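Local coordinates for calmodulin-binding transcription activator 1 (Homo sapiens, PDB 2CXK), which activates transcription as a nuclear, DNA-binding regulator that may interact with calmodulin, and is represented here by its immunoglobulin-like TIG (IPT) domain, at residues S50-Q53 and L57-Y60; T70-V73 and Q78-S81. All blocks are in the same frame, centred on the assembly; numbering follows the deposited sequence.

Contact 1: residues S50-Q53 and L57-Y60; sequences SLIQ and LRCY. With SO4 (sulfate ion), chain F.
The hairpin of strands 45-53 and 56-60 in the TIG domain closes here, S50 and R58 forming an antiparallel hydrogen-bonded pair and L51 and L57 the non-hydrogen-bonded pair beside it. S50 N gives its hydrogen to R58 O at 2.9 Å, and R58 N returns one to S50 O. S50 O also receives a CA-H...O contact from L57 CA at 3.3 Å.

On the face carrying S50 and R58, the arginine leaves with CG anti to the backbone N (chi1 175°) and bends at chi3, which folds its guanidinium back beside the serine. I52 CD1 lies over one guanidinium face, offset toward the rim, and Y60 OH over the opposite one. I52 CG1 meets R58 CB at 3.7 Å, the two side chains crossing at about a right angle. A water in the guanidinium plane donates to R58 O at 2.9 Å and links it to S50 OG. Y60 OH donates to sulfate O3 at 2.6 Å; the ion, probably from the crystallisation liquor, is also bound by K24.

On the other face L57 CD2 tucks against S50 O at 3.5 Å, and L51 CD1 meets the same methyl at 4.1 Å, next to W31. Strand 24-28 pairs with the far side of 56-60, while I52 and R58 pack on D11 of the second subunit.

Contact 2: residues T70-V73 and Q78-S81; sequences TLQV and QIIS
V73 O takes the I80 N-H at 2.8 Å, a nearly straight bond (173°). V73 N donates in turn to S81 OG at 2.9 Å. The serine hydroxyl thus takes a backbone amide of the neighbouring strand, and it has a second hydrogen bond to a residue just outside the two segments. Its torsion (chi1 77°) sets OG between the backbone N and the carbonyl carbon of S81, and from there it also lies 3.6 Å from V73 CB.

I80 CG1 presses against the same V73 carbonyl, 3.3 Å from V73 O, and its CD1 reaches V73 CG1 at 4.0 Å. W31 lies against V73, I80 and S81 alike. These residues belong to the hairpin of strands 67-75 and 78-79 in the immunoglobulin-like TIG fold, where the chain leaves its short return strand and heads for strand 84-88, which pairs with 67-75 farther back.

Q72 CG is anti to its carbonyl carbon (chi1 -55°) and the chain runs extended, carrying the amide alongside I79, whose CD1 stands over the amide face, 4.0 Å from Q72 CD. There Q72 OE1 meets I79 CG2 at 3.7 Å. An alanine in place of I79 would remove CG2 and the CG1-CD1 branch, and would probably leave that face of the Q72 amide without its methyl partner and the group freer to turn. The Q72 NE2 end makes a weak hydrogen bond to Q44, and I79 also packs on L41 of strand 38-42.

In the fold
Both contacts are surface contacts within one TIG domain. They share no strand, but strands 56-60 and 67-75 follow each other in the chain and belong to the same sheet. Contact 1 is a two-residue antiparallel pairing that ends where the chain turns at I52, with an outer face of arginine, serine, water and sulfate; contact 2 lies where a short strand gives way to loop, and a serine hydroxyl there takes a bond from a strand amide. Their centres are 14 Å apart, yet L57 CD1 packs on V73 CG1 at 3.4 Å, each the one buried residue among those that touch in its contact, with W31 touching both. The second subunit reaches contact 1 but not contact 2.

Contact 1: residues S50-Q53 and L57-Y60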
loop_
_atom_site.group_PDB
_atom_site.type_symbol
_atom_site.label_atom_id
_atom_site.label_comp_id
_atom_site.label_asym_id
_atom_site.label_seq_id
_atom_site.Cartn_x
_atom_site.Cartn_y
_atom_site.Cartn_z
ATOM N N SER A 50 6.388 -6.875 8.406
ATOM C CA SER A 50 7.643 -7.198 7.733
ATOM C C SER A 50 8.156 -5.993 6.957
ATOM O O SER A 50 7.386 -5.310 6.278
ATOM C CB SER A 50 7.447 -8.353 6.746
ATOM O OG SER A 50 7.062 -9.540 7.403
ATOM N N LEU A 51 9.453 -5.728 7.060
ATOM C CA LEU A 51 10.043 -4.619 6.333
ATOM C C LEU A 51 10.330 -5.107 4.911
ATOM O O LEU A 51 11.338 -5.763 4.669
ATOM C CB LEU A 51 11.345 -4.173 7.001
ATOM C CG LEU A 51 11.983 -2.948 6.339
ATOM C CD1 LEU A 51 11.147 -1.707 6.657
ATOM C CD2 LEU A 51 13.425 -2.785 6.821
ATOM N N ILE A 52 9.424 -4.797 3.988
ATOM C CA ILE A 52 9.531 -5.186 2.582
ATOM C C ILE A 52 10.814 -4.632 1.976
ATOM O O ILE A 52 11.507 -5.292 1.204
ATOM C CB ILE A 52 8.328 -4.625 1.776
ATOM C CG1 ILE A 52 7.025 -5.265 2.269
ATOM C CG2 ILE A 52 8.547 -4.838 0.284
ATOM C CD1 ILE A 52 7.029 -6.787 2.233
ATOM N N GLN A 53 11.094 -3.389 2.327
ATOM C CA GLN A 53 12.278 -2.685 1.878
ATOM C C GLN A 53 12.300 -1.432 2.727
ATOM O O GLN A 53 11.312 -1.105 3.380
ATOM C CB GLN A 53 12.179 -2.334 0.392
ATOM C CG GLN A 53 11.011 -1.444 0.029
ATOM C CD GLN A 53 10.971 -1.154 -1.456
ATOM O OE1 GLN A 53 10.875 -2.069 -2.273
ATOM N NE2 GLN A 53 11.053 0.120 -1.816
ATOM N N LEU A 57 6.509 -1.138 5.336
ATOM C CA LEU A 57 6.111 -2.247 6.197
ATOM C C LEU A 57 4.844 -2.906 5.657
ATOM O O LEU A 57 3.956 -2.225 5.141
ATOM C CB LEU A 57 5.829 -1.750 7.617
ATOM C CG LEU A 57 7.080 -1.449 8.432
ATOM C CD1 LEU A 57 6.715 -0.752 9.742
ATOM C CD2 LEU A 57 7.793 -2.757 8.680
ATOM N N ARG A 58 4.773 -4.226 5.789
ATOM C CA ARG A 58 3.606 -4.988 5.355
ATOM C C ARG A 58 3.061 -5.798 6.523
ATOM O O ARG A 58 3.813 -6.420 7.265
ATOM C CB ARG A 58 3.964 -5.965 4.234
ATOM C CG ARG A 58 2.794 -6.890 3.827
ATOM C CD ARG A 58 3.270 -8.137 3.074
ATOM N NE ARG A 58 4.090 -9.011 3.912
ATOM C CZ ARG A 58 4.892 -9.968 3.451
ATOM N NH1 ARG A 58 4.996 -10.189 2.146
ATOM N NH2 ARG A 58 5.594 -10.709 4.299
ATOM N N CYS A 59 1.746 -5.801 6.677
ATOM C CA CYS A 59 1.124 -6.595 7.729
ATOM C C CYS A 59 -0.240 -7.015 7.204
ATOM O O CYS A 59 -0.688 -6.516 6.179
ATOM C CB CYS A 59 0.970 -5.781 9.020
ATOM S SG CYS A 59 -0.279 -4.458 8.978
ATOM N N TYR A 60 -0.875 -7.954 7.888
ATOM C CA TYR A 60 -2.210 -8.410 7.517
ATOM C C TYR A 60 -3.070 -7.991 8.705
ATOM O O TYR A 60 -2.860 -8.449 9.829
ATOM C CB TYR A 60 -2.190 -9.922 7.313
ATOM C CG TYR A 60 -1.143 -10.332 6.292
ATOM C CD1 TYR A 60 -1.299 -10.022 4.938
ATOM C CD2 TYR A 60 0.025 -10.987 6.684
ATOM C CE1 TYR A 60 -0.317 -10.362 4.004
ATOM C CE2 TYR A 60 1.009 -11.326 5.762
ATOM C CZ TYR A 60 0.829 -11.016 4.424
ATOM O OH TYR A 60 1.784 -11.395 3.513
HETATM S S SO4 F . 0.333 -11.156 -0.100
HETATM O O1 SO4 F . 0.792 -9.860 -0.747
HETATM O O2 SO4 F . 0.517 -12.266 -1.124
HETATM O O3 SO4 F . 1.271 -11.426 0.934
HETATM O O4 SO4 F . -1.070 -11.023 0.078
HETATM O O HOH W 1 4.041 -9.191 6.422
#

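Contact 2: residues T70-V73 and Q78-S81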
loop_
_atom_site.group_PDB
_atom_site.type_symbol
_atom_site.label_atom_id
_atom_site.label_comp_id
_atom_site.label_asym_id
_atom_site.label_seq_id
_atom_site.Cartn_x
_atom_site.Cartn_y
_atom_site.Cartn_z
ATOM N N THR A 70 -7.444 3.183 15.572
ATOM C CA THR A 70 -6.105 3.736 15.435
ATOM C C THR A 70 -5.208 2.684 14.797
ATOM O O THR A 70 -5.372 1.490 15.049
ATOM C CB THR A 70 -5.500 4.065 16.804
ATOM O OG1 THR A 70 -5.635 2.918 17.654
ATOM C CG2 THR A 70 -6.193 5.254 17.439
ATOM N N LEU A 71 -4.276 3.133 13.959
ATOM C CA LEU A 71 -3.307 2.246 13.327
ATOM C C LEU A 71 -1.955 2.861 13.670
ATOM O O LEU A 71 -1.695 4.020 13.343
ATOM C CB LEU A 71 -3.506 2.195 11.803
ATOM C CG LEU A 71 -2.414 1.453 11.016
ATOM C CD1 LEU A 71 -2.182 0.058 11.611
ATOM C CD2 LEU A 71 -2.831 1.350 9.546
ATOM N N GLN A 72 -1.108 2.096 14.354
ATOM C CA GLN A 72 0.213 2.583 14.751
ATOM C C GLN A 72 1.301 1.569 14.416
ATOM O O GLN A 72 1.036 0.369 14.337
ATOM C CB GLN A 72 0.245 2.833 16.263
ATOM C CG GLN A 72 -0.839 3.759 16.793
ATOM C CD GLN A 72 -0.914 3.723 18.309
ATOM O OE1 GLN A 72 -0.326 4.562 18.997
ATOM N NE2 GLN A 72 -1.626 2.738 18.836
ATOM N N VAL A 73 2.522 2.057 14.218
ATOM C CA VAL A 73 3.664 1.189 13.937
ATOM C C VAL A 73 4.513 1.120 15.212
ATOM O O VAL A 73 4.743 2.140 15.861
ATOM C CB VAL A 73 4.539 1.747 12.797
ATOM C CG1 VAL A 73 5.773 0.887 12.618
ATOM C CG2 VAL A 73 3.743 1.791 11.512
ATOM N N GLN A 78 7.247 -1.059 21.042
ATOM C CA GLN A 78 7.252 0.345 21.433
ATOM C C GLN A 78 6.690 1.156 20.262
ATOM O O GLN A 78 7.197 1.067 19.145
ATOM C CB GLN A 78 8.677 0.812 21.730
ATOM C CG GLN A 78 8.780 2.295 22.088
ATOM C CD GLN A 78 10.214 2.815 22.079
ATOM O OE1 GLN A 78 10.452 4.011 22.271
ATOM N NE2 GLN A 78 11.174 1.919 21.855
ATOM N N ILE A 79 5.644 1.939 20.505
ATOM C CA ILE A 79 5.062 2.755 19.437
ATOM C C ILE A 79 6.109 3.734 18.908
ATOM O O ILE A 79 6.708 4.489 19.681
ATOM C CB ILE A 79 3.862 3.574 19.939
ATOM C CG1 ILE A 79 2.774 2.641 20.462
ATOM C CG2 ILE A 79 3.326 4.458 18.805
ATOM C CD1 ILE A 79 2.324 1.620 19.457
ATOM N N ILE A 80 6.326 3.729 17.595
ATOM C CA ILE A 80 7.311 4.618 16.985
ATOM C C ILE A 80 6.743 5.512 15.884
ATOM O O ILE A 80 7.501 6.080 15.092
ATOM C CB ILE A 80 8.479 3.833 16.360
ATOM C CG1 ILE A 80 7.946 2.861 15.305
ATOM C CG2 ILE A 80 9.252 3.101 17.441
ATOM C CD1 ILE A 80 9.019 2.307 14.397
ATOM N N SER A 81 5.422 5.637 15.826
ATOM C CA SER A 81 4.805 6.472 14.801
ATOM C C SER A 81 3.580 7.168 15.358
ATOM O O SER A 81 3.182 6.927 16.490
ATOM C CB SER A 81 4.375 5.617 13.603
ATOM O OG SER A 81 3.181 4.905 13.901
#